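Endoglucanase E-5 (Thermobifida fusca, PDB 2CKS) hydrolyses internal beta-1,4-glucosidic linkages in cellulose, lichenin and cereal beta-D-glucans through its family 5 catalytic domain. Local coordinates at residues Y134-W145 with S166-S176; F39-A50 with W265-S273. All coordinates share one frame; numbering follows the deposited sequence. Where two conformers were deposited one is given.

Contact 1 of 2, residues Y134-W145 with S166-S176; sequences YEIANEPNGVSW and SVIIVGTRGWS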
# COMPACT_ATOMS: atom_id res chain seq x y z
N TYR A 134 6.45 -1.22 6.40
CA TYR A 134 6.67 0.23 6.33
C TYR A 134 6.84 0.66 4.89
O TYR A 134 7.76 0.21 4.22
CB TYR A 134 7.92 0.60 7.12
CG TYR A 134 7.82 0.26 8.58
CD1 TYR A 134 7.35 1.18 9.48
CD2 TYR A 134 8.18 -0.99 9.05
CE1 TYR A 134 7.25 0.88 10.82
CE2 TYR A 134 8.07 -1.30 10.40
CZ TYR A 134 7.61 -0.36 11.27
OH TYR A 134 7.50 -0.66 12.61
N GLU A 135 5.97 1.54 4.41
CA GLU A 135 6.04 2.06 3.05
C GLU A 135 6.56 3.50 3.13
O GLU A 135 5.83 4.40 3.52
CB GLU A 135 4.67 2.00 2.38
CG GLU A 135 4.65 2.52 0.95
CD GLU A 135 3.32 2.30 0.24
OE1 GLU A 135 3.26 2.56 -0.98
OE2 GLU A 135 2.35 1.86 0.90
N ILE A 136 7.82 3.70 2.77
CA ILE A 136 8.53 4.94 3.13
C ILE A 136 8.36 6.13 2.17
O ILE A 136 8.75 7.24 2.51
CB ILE A 136 10.02 4.65 3.38
CG1 ILE A 136 10.68 4.07 2.12
CG2 ILE A 136 10.19 3.74 4.59
CD1 ILE A 136 12.19 4.04 2.19
N ALA A 137 7.76 5.90 1.00
CA ALA A 137 7.53 6.96 0.03
C ALA A 137 6.54 6.51 -1.05
O ALA A 137 6.94 5.98 -2.08
CB ALA A 137 8.85 7.39 -0.62
N ASN A 138 5.26 6.72 -0.78
CA ASN A 138 4.15 6.30 -1.66
C ASN A 138 4.43 6.41 -3.17
O ASN A 138 4.54 5.39 -3.86
CB ASN A 138 2.90 7.11 -1.28
CG ASN A 138 1.81 7.05 -2.32
OD1 ASN A 138 1.39 5.98 -2.74
ND2 ASN A 138 1.36 8.23 -2.77
N GLU A 139 4.52 7.64 -3.67
CA GLU A 139 4.62 7.90 -5.12
C GLU A 139 5.66 8.97 -5.46
O GLU A 139 5.32 10.10 -5.77
CB GLU A 139 3.25 8.26 -5.70
CG GLU A 139 2.36 7.04 -5.91
CD GLU A 139 1.14 7.30 -6.78
OE1 GLU A 139 0.86 8.49 -7.09
OE2 GLU A 139 0.44 6.31 -7.15
N PRO A 140 6.94 8.59 -5.45
CA PRO A 140 7.99 9.49 -5.94
C PRO A 140 7.69 9.91 -7.36
O PRO A 140 7.24 9.08 -8.15
CB PRO A 140 9.27 8.63 -5.90
CG PRO A 140 8.97 7.53 -4.90
CD PRO A 140 7.50 7.28 -5.05
N ASN A 141 7.89 11.17 -7.69
CA ASN A 141 7.75 11.61 -9.07
C ASN A 141 8.64 12.82 -9.34
O ASN A 141 8.91 13.62 -8.44
CB ASN A 141 6.27 11.88 -9.42
CG ASN A 141 5.62 12.92 -8.53
OD1 ASN A 141 5.57 14.10 -8.89
ND2 ASN A 141 5.09 12.49 -7.38
N GLY A 142 9.10 12.91 -10.58
CA GLY A 142 9.99 13.98 -11.01
C GLY A 142 11.42 13.81 -10.55
O GLY A 142 12.22 14.74 -10.67
N VAL A 143 11.75 12.62 -10.04
CA VAL A 143 13.08 12.33 -9.50
C VAL A 143 13.68 11.07 -10.12
O VAL A 143 12.98 10.15 -10.56
CB VAL A 143 13.08 12.22 -7.94
CG1 VAL A 143 12.74 13.56 -7.30
CG2 VAL A 143 12.12 11.12 -7.47
N SER A 144 15.01 11.02 -10.14
CA SER A 144 15.73 9.88 -10.66
C SER A 144 15.63 8.70 -9.72
O SER A 144 15.39 8.87 -8.51
CB SER A 144 17.21 10.22 -10.84
OG SER A 144 17.83 10.44 -9.59
N TRP A 145 15.85 7.51 -10.25
CA TRP A 145 15.94 6.32 -9.42
C TRP A 145 17.08 6.43 -8.40
O TRP A 145 16.91 6.08 -7.24
CB TRP A 145 16.08 5.03 -10.25
CG TRP A 145 16.37 3.88 -9.34
CD1 TRP A 145 17.50 3.15 -9.28
CD2 TRP A 145 15.53 3.39 -8.28
NE1 TRP A 145 17.43 2.23 -8.27
CE2 TRP A 145 16.22 2.36 -7.64
CE3 TRP A 145 14.25 3.74 -7.80
CZ2 TRP A 145 15.69 1.65 -6.56
CZ3 TRP A 145 13.73 3.04 -6.73
CH2 TRP A 145 14.45 2.02 -6.12
N SER A 166 11.61 -6.11 10.10
CA SER A 166 10.39 -5.69 9.42
C SER A 166 10.65 -5.45 7.95
O SER A 166 11.78 -5.14 7.53
CB SER A 166 9.84 -4.42 10.06
OG SER A 166 10.78 -3.36 9.97
N VAL A 167 9.60 -5.61 7.15
CA VAL A 167 9.70 -5.45 5.72
C VAL A 167 9.45 -4.00 5.39
O VAL A 167 8.54 -3.39 5.95
CB VAL A 167 8.65 -6.32 5.01
CG1 VAL A 167 8.69 -6.09 3.51
CG2 VAL A 167 8.89 -7.79 5.34
N ILE A 168 10.27 -3.46 4.51
CA ILE A 168 10.13 -2.09 4.05
C ILE A 168 9.84 -2.10 2.56
O ILE A 168 10.48 -2.81 1.80
CB ILE A 168 11.39 -1.28 4.39
CG1 ILE A 168 11.50 -1.14 5.92
CG2 ILE A 168 11.36 0.08 3.72
CD1 ILE A 168 12.87 -0.70 6.41
N ILE A 169 8.84 -1.32 2.16
CA ILE A 169 8.43 -1.18 0.77
C ILE A 169 8.91 0.18 0.28
O ILE A 169 8.61 1.20 0.87
CB ILE A 169 6.89 -1.29 0.63
CG1 ILE A 169 6.40 -2.63 1.16
CG2 ILE A 169 6.49 -1.11 -0.83
CD1 ILE A 169 4.88 -2.73 1.33
N VAL A 170 9.62 0.19 -0.84
CA VAL A 170 10.25 1.38 -1.38
C VAL A 170 9.54 1.81 -2.66
O VAL A 170 9.39 1.01 -3.59
CB VAL A 170 11.72 1.13 -1.69
CG1 VAL A 170 12.37 2.37 -2.31
CG2 VAL A 170 12.45 0.71 -0.42
N GLY A 171 9.09 3.05 -2.70
CA GLY A 171 8.44 3.61 -3.88
C GLY A 171 9.39 3.65 -5.06
O GLY A 171 10.59 3.61 -4.89
N THR A 172 8.83 3.72 -6.26
CA THR A 172 9.62 3.69 -7.48
C THR A 172 9.33 4.90 -8.37
O THR A 172 8.43 5.70 -8.10
CB THR A 172 9.43 2.35 -8.24
OG1 THR A 172 8.05 2.11 -8.55
CG2 THR A 172 9.84 1.17 -7.36
N ARG A 173 10.13 5.05 -9.41
CA ARG A 173 10.04 6.22 -10.28
C ARG A 173 8.67 6.38 -10.92
O ARG A 173 8.03 5.39 -11.27
CB ARG A 173 11.05 6.10 -11.40
CG ARG A 173 12.45 6.47 -11.05
CD ARG A 173 13.31 6.59 -12.30
NE ARG A 173 13.05 7.82 -13.05
CZ ARG A 173 13.36 8.01 -14.34
NH1 ARG A 173 13.96 7.06 -15.06
NH2 ARG A 173 13.08 9.18 -14.91
N GLY A 174 8.24 7.62 -11.11
CA GLY A 174 7.07 7.90 -11.91
C GLY A 174 5.78 7.44 -11.27
O GLY A 174 5.04 6.63 -11.84
N TRP A 175 5.51 7.97 -10.09
CA TRP A 175 4.34 7.59 -9.30
C TRP A 175 4.32 6.08 -9.04
O TRP A 175 3.29 5.42 -9.15
CB TRP A 175 3.05 8.06 -9.95
CG TRP A 175 2.98 9.54 -10.08
CD1 TRP A 175 2.52 10.42 -9.16
CD2 TRP A 175 3.43 10.31 -11.19
NE1 TRP A 175 2.62 11.70 -9.64
CE2 TRP A 175 3.19 11.67 -10.89
CE3 TRP A 175 3.99 10.00 -12.43
CZ2 TRP A 175 3.49 12.70 -11.77
CZ3 TRP A 175 4.30 11.03 -13.31
CH2 TRP A 175 4.05 12.36 -12.97
N SER A 176 5.48 5.56 -8.66
CA SER A 176 5.65 4.14 -8.37
C SER A 176 5.15 3.27 -9.52
O SER A 176 4.47 2.26 -9.32
CB SER A 176 5.01 3.78 -7.03
OG SER A 176 5.84 4.24 -5.98
O HOH W 1 7.56 3.44 -0.38
O HOH W 2 10.29 9.86 -10.54
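The amide of N141 stacks on the indole of W175. The two planes are 7° apart, and CB sits over the ring face, 3.4 Å from W175 CE2. At the ring's edge comes the carboxylate of E139, turned 80° from the indole, with E139 OE1 3.3 Å from W175 CD1. E139 OE2 is hydrogen-bonded to H204 ND1. N141 CG lies between its backbone N and carbonyl carbon (chi1 58°), which lays the amide along the indole. N141 ND2 donates to E139 O at 2.9 Å. With an alanine here the CB contact would stay, but the pyrrole side of the indole would probably lose its flat cover and E139 O its amide donor. The ring edge of W145 faces G171 O, with CZ3 at 3.7 Å. S176 OG donates to N138 O at 2.7 Å and accepts from T172 N. W175 N donates to P140 O. G171 packs so closely against A137 O and P140 that a side chain there would clash. Earlier in both segments, Y134 and E135 pair in parallel with I168 and I169. Y134 N to V167 O measures 3.0 Å, and I169 N to Y134 O 2.8 Å. This is a beta-alpha-beta unit of the TIM barrel. At its C-terminal strand ends a zinc ion is held by E139 and E231, the probable proton donor and nucleophile, the glutamate pair of family 5 enzymes.

Contact 2 of 2, residues F39-A50 with W265-S273; sequences FDHCLTDSSLDA and WNYSDDFRS. With ZN (zinc ion), chain D.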
# COMPACT_ATOMS: atom_id res chain seq x y z
N PHE A 39 -10.77 11.14 5.08
CA PHE A 39 -11.70 10.02 5.19
C PHE A 39 -11.47 9.20 6.45
O PHE A 39 -11.65 7.99 6.47
CB PHE A 39 -11.65 9.14 3.94
CG PHE A 39 -12.06 9.87 2.70
CD1 PHE A 39 -13.40 10.05 2.40
CD2 PHE A 39 -11.10 10.44 1.87
CE1 PHE A 39 -13.77 10.77 1.27
CE2 PHE A 39 -11.48 11.15 0.75
CZ PHE A 39 -12.81 11.31 0.46
N ASP A 40 -11.08 9.89 7.51
CA ASP A 40 -10.91 9.28 8.80
C ASP A 40 -12.23 8.71 9.31
O ASP A 40 -12.24 7.68 9.98
CB ASP A 40 -10.43 10.32 9.80
CG ASP A 40 -9.83 9.70 11.01
OD1 ASP A 40 -10.11 10.21 12.12
OD2 ASP A 40 -9.07 8.71 10.94
N HIS A 41 -13.33 9.39 8.99
CA HIS A 41 -14.67 8.96 9.41
C HIS A 41 -15.14 7.63 8.78
O HIS A 41 -16.13 7.04 9.23
CB HIS A 41 -15.70 10.10 9.21
CG HIS A 41 -15.88 10.54 7.79
ND1 HIS A 41 -14.86 11.12 7.06
CD2 HIS A 41 -16.95 10.49 6.97
CE1 HIS A 41 -15.30 11.39 5.84
NE2 HIS A 41 -16.56 11.01 5.76
N CYS A 42 -14.43 7.16 7.74
CA CYS A 42 -14.70 5.87 7.12
C CYS A 42 -13.99 4.71 7.81
O CYS A 42 -14.16 3.56 7.41
CB CYS A 42 -14.27 5.88 5.65
SG CYS A 42 -15.42 6.77 4.60
N LEU A 43 -13.18 5.01 8.82
CA LEU A 43 -12.38 3.99 9.50
C LEU A 43 -12.87 3.87 10.94
O LEU A 43 -12.47 4.61 11.81
CB LEU A 43 -10.90 4.35 9.45
CG LEU A 43 -10.36 4.73 8.07
CD1 LEU A 43 -8.92 5.17 8.17
CD2 LEU A 43 -10.52 3.59 7.11
N THR A 44 -13.80 2.95 11.13
CA THR A 44 -14.44 2.75 12.42
C THR A 44 -14.36 1.30 12.83
O THR A 44 -13.96 0.43 12.05
CB THR A 44 -15.94 3.17 12.35
OG1 THR A 44 -16.65 2.33 11.42
CG2 THR A 44 -16.12 4.58 11.80
N ASP A 45 -14.75 1.01 14.06
CA ASP A 45 -14.84 -0.37 14.50
C ASP A 45 -15.68 -1.16 13.51
O ASP A 45 -15.28 -2.23 13.05
CB ASP A 45 -15.46 -0.46 15.90
CG ASP A 45 -15.99 -1.85 16.22
OD1 ASP A 45 -15.20 -2.82 16.23
OD2 ASP A 45 -17.20 -2.09 16.46
N SER A 46 -16.84 -0.63 13.14
CA SER A 46 -17.73 -1.32 12.22
C SER A 46 -17.13 -1.56 10.82
O SER A 46 -17.21 -2.67 10.29
CB SER A 46 -19.05 -0.57 12.10
OG SER A 46 -19.98 -1.33 11.38
N SER A 47 -16.54 -0.53 10.22
CA SER A 47 -16.03 -0.67 8.86
C SER A 47 -14.80 -1.56 8.80
O SER A 47 -14.60 -2.28 7.82
CB SER A 47 -15.72 0.69 8.22
OG SER A 47 -14.54 1.26 8.75
N LEU A 48 -13.97 -1.51 9.84
CA LEU A 48 -12.76 -2.34 9.89
C LEU A 48 -13.10 -3.79 10.22
O LEU A 48 -12.49 -4.71 9.68
CB LEU A 48 -11.73 -1.76 10.86
CG LEU A 48 -11.18 -0.39 10.43
CD1 LEU A 48 -10.19 0.13 11.45
CD2 LEU A 48 -10.54 -0.44 9.05
N ASP A 49 -14.10 -4.02 11.07
CA ASP A 49 -14.58 -5.37 11.31
C ASP A 49 -15.08 -5.97 10.00
O ASP A 49 -14.80 -7.12 9.70
CB ASP A 49 -15.72 -5.41 12.32
CG ASP A 49 -15.26 -5.19 13.75
OD1 ASP A 49 -16.14 -5.23 14.65
OD2 ASP A 49 -14.07 -4.99 14.07
N ALA A 50 -15.80 -5.19 9.21
CA ALA A 50 -16.31 -5.67 7.93
C ALA A 50 -15.15 -6.05 7.01
O ALA A 50 -15.16 -7.12 6.39
CB ALA A 50 -17.17 -4.61 7.29
N TRP A 265 -6.98 0.78 -4.09
CA TRP A 265 -7.40 2.14 -3.78
C TRP A 265 -8.88 2.24 -4.14
O TRP A 265 -9.22 2.04 -5.31
CB TRP A 265 -6.59 3.08 -4.66
CG TRP A 265 -6.68 4.54 -4.36
CD1 TRP A 265 -7.27 5.49 -5.14
CD2 TRP A 265 -6.08 5.25 -3.26
NE1 TRP A 265 -7.13 6.73 -4.57
CE2 TRP A 265 -6.40 6.61 -3.42
CE3 TRP A 265 -5.33 4.86 -2.14
CZ2 TRP A 265 -5.99 7.58 -2.51
CZ3 TRP A 265 -4.93 5.83 -1.24
CH2 TRP A 265 -5.25 7.17 -1.43
N ASN A 266 -9.80 2.51 -3.21
CA ASN A 266 -9.55 2.73 -1.79
C ASN A 266 -10.82 2.41 -0.97
O ASN A 266 -11.92 2.31 -1.54
CB ASN A 266 -9.12 4.17 -1.55
CG ASN A 266 -10.18 5.17 -1.97
OD1 ASN A 266 -11.15 5.40 -1.25
ND2 ASN A 266 -10.01 5.76 -3.16
N TYR A 267 -10.65 2.27 0.35
CA TYR A 267 -11.71 1.93 1.30
C TYR A 267 -12.28 3.22 1.91
O TYR A 267 -11.94 3.61 3.05
CB TYR A 267 -11.12 1.04 2.40
CG TYR A 267 -12.12 0.18 3.14
CD1 TYR A 267 -12.80 -0.86 2.49
CD2 TYR A 267 -12.40 0.41 4.48
CE1 TYR A 267 -13.70 -1.66 3.17
CE2 TYR A 267 -13.32 -0.39 5.17
CZ TYR A 267 -13.96 -1.42 4.51
OH TYR A 267 -14.88 -2.19 5.19
N SER A 268 -13.10 3.90 1.13
CA SER A 268 -13.75 5.15 1.54
C SER A 268 -15.04 5.32 0.75
O SER A 268 -15.31 4.55 -0.17
CB SER A 268 -12.85 6.36 1.30
OG SER A 268 -12.96 6.84 -0.02
N ASP A 269 -15.79 6.37 1.09
CA ASP A 269 -16.98 6.74 0.35
C ASP A 269 -16.79 8.06 -0.41
O ASP A 269 -17.74 8.82 -0.60
CB ASP A 269 -18.21 6.76 1.27
CG ASP A 269 -18.20 7.90 2.25
OD1 ASP A 269 -17.14 8.52 2.48
OD2 ASP A 269 -19.25 8.24 2.85
N ASP A 270 -15.57 8.29 -0.88
CA ASP A 270 -15.29 9.39 -1.80
C ASP A 270 -16.19 9.26 -3.03
O ASP A 270 -16.62 8.16 -3.38
CB ASP A 270 -13.83 9.36 -2.20
CG ASP A 270 -13.45 10.53 -3.06
OD1 ASP A 270 -12.79 10.30 -4.10
OD2 ASP A 270 -13.76 11.71 -2.77
N PHE A 271 -16.45 10.38 -3.70
CA PHE A 271 -17.34 10.36 -4.87
C PHE A 271 -16.80 9.58 -6.07
O PHE A 271 -17.57 9.12 -6.92
CB PHE A 271 -17.71 11.79 -5.29
CG PHE A 271 -16.61 12.53 -6.02
CD1 PHE A 271 -15.71 13.32 -5.32
CD2 PHE A 271 -16.50 12.44 -7.41
CE1 PHE A 271 -14.70 14.01 -6.00
CE2 PHE A 271 -15.50 13.12 -8.09
CZ PHE A 271 -14.60 13.90 -7.39
N ARG A 272 -15.49 9.45 -6.16
CA ARG A 272 -14.86 8.83 -7.31
C ARG A 272 -15.17 7.34 -7.39
O ARG A 272 -15.43 6.69 -6.38
CB ARG A 272 -13.36 9.06 -7.27
CG ARG A 272 -12.97 10.53 -7.41
CD ARG A 272 -11.48 10.75 -7.29
NE ARG A 272 -11.10 12.16 -7.42
CZ ARG A 272 -11.18 13.07 -6.45
NH1 ARG A 272 -11.61 12.77 -5.24
NH2 ARG A 272 -10.80 14.32 -6.71
N SER A 273 -15.14 6.80 -8.60
CA SER A 273 -15.58 5.43 -8.84
C SER A 273 -14.69 4.39 -8.14
O SER A 273 -15.15 3.30 -7.84
CB SER A 273 -15.67 5.13 -10.34
OG SER A 273 -14.40 5.21 -10.94
ZN ZN D . -15.65 -4.62 16.46
O HOH W 3 -17.25 11.05 3.03
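Y267 CG stands anti to its backbone N (chi1 -157°), and this carries the phenol across to the start of helix 45-54. Its hydroxyl donates to S47 O at 2.6 Å. The carbonyl oxygen lies near the plane of the phenol ring, at its edge. The CB of A50 also packs by the hydroxyl. F39 takes a different rotation, with CG beside the backbone N and anti to the carbonyl carbon (chi1 -62°). Its ring meets S268 and D270. S268 CB makes an off-centre CH-pi contact over the ring, 3.9 Å from F39 CG. D270 comes to the far end, with OD2 3.4 Å from F39 CZ and its carboxylate plane steeply turned from the ring.

The loop 265-273 follows the last strand of the TIM barrel, and segment 39-50 follows the first. The contact therefore lies where the two ends of the barrel sheet come together. A disulfide from C42 to C282 ties the same region. In one of the two conformers of C42, its SG lies 3.2 Å from D269 OD1. D269 has its strongest polar partner in C282. A water bridges H41 NE2 and D269 OD1.

Both segments are braced from within. T44 and S47 form a capping box at the helix start, and S47 OG donates to C42 O at 2.7 Å. S268 OG accepts from D270 N in an ST turn and donates to N266 OD1 at 2.6 Å. D270 OD1 turns its syn lone pair to R272 NH1 in a salt bridge. On the outer side of the helix, D45 OD1 and D49 OD1 bind a zinc ion, one helical turn apart. R92 forms a salt bridge with D49 and a hydrogen bond with D45.

Both contacts are largely buried and belong to the same barrel, but they lie on opposite sides of the chain's centre, 24 Å apart between contact centres. Contact 1 joins the fourth and fifth strands of the barrel, 21 residues apart in sequence. Contact 2 joins parts 215 residues apart, and contact 1 is nested inside the loop it closes. They share no helix or strand. Backbone hydrogen bonds carry much of contact 1, which reaches the probable catalytic acid. Contact 2 has no strand pairing and depends on one phenol bond, an aromatic ring and a cysteine. Its zinc lies at the outer surface, whereas the zinc of contact 1 lies in the active site.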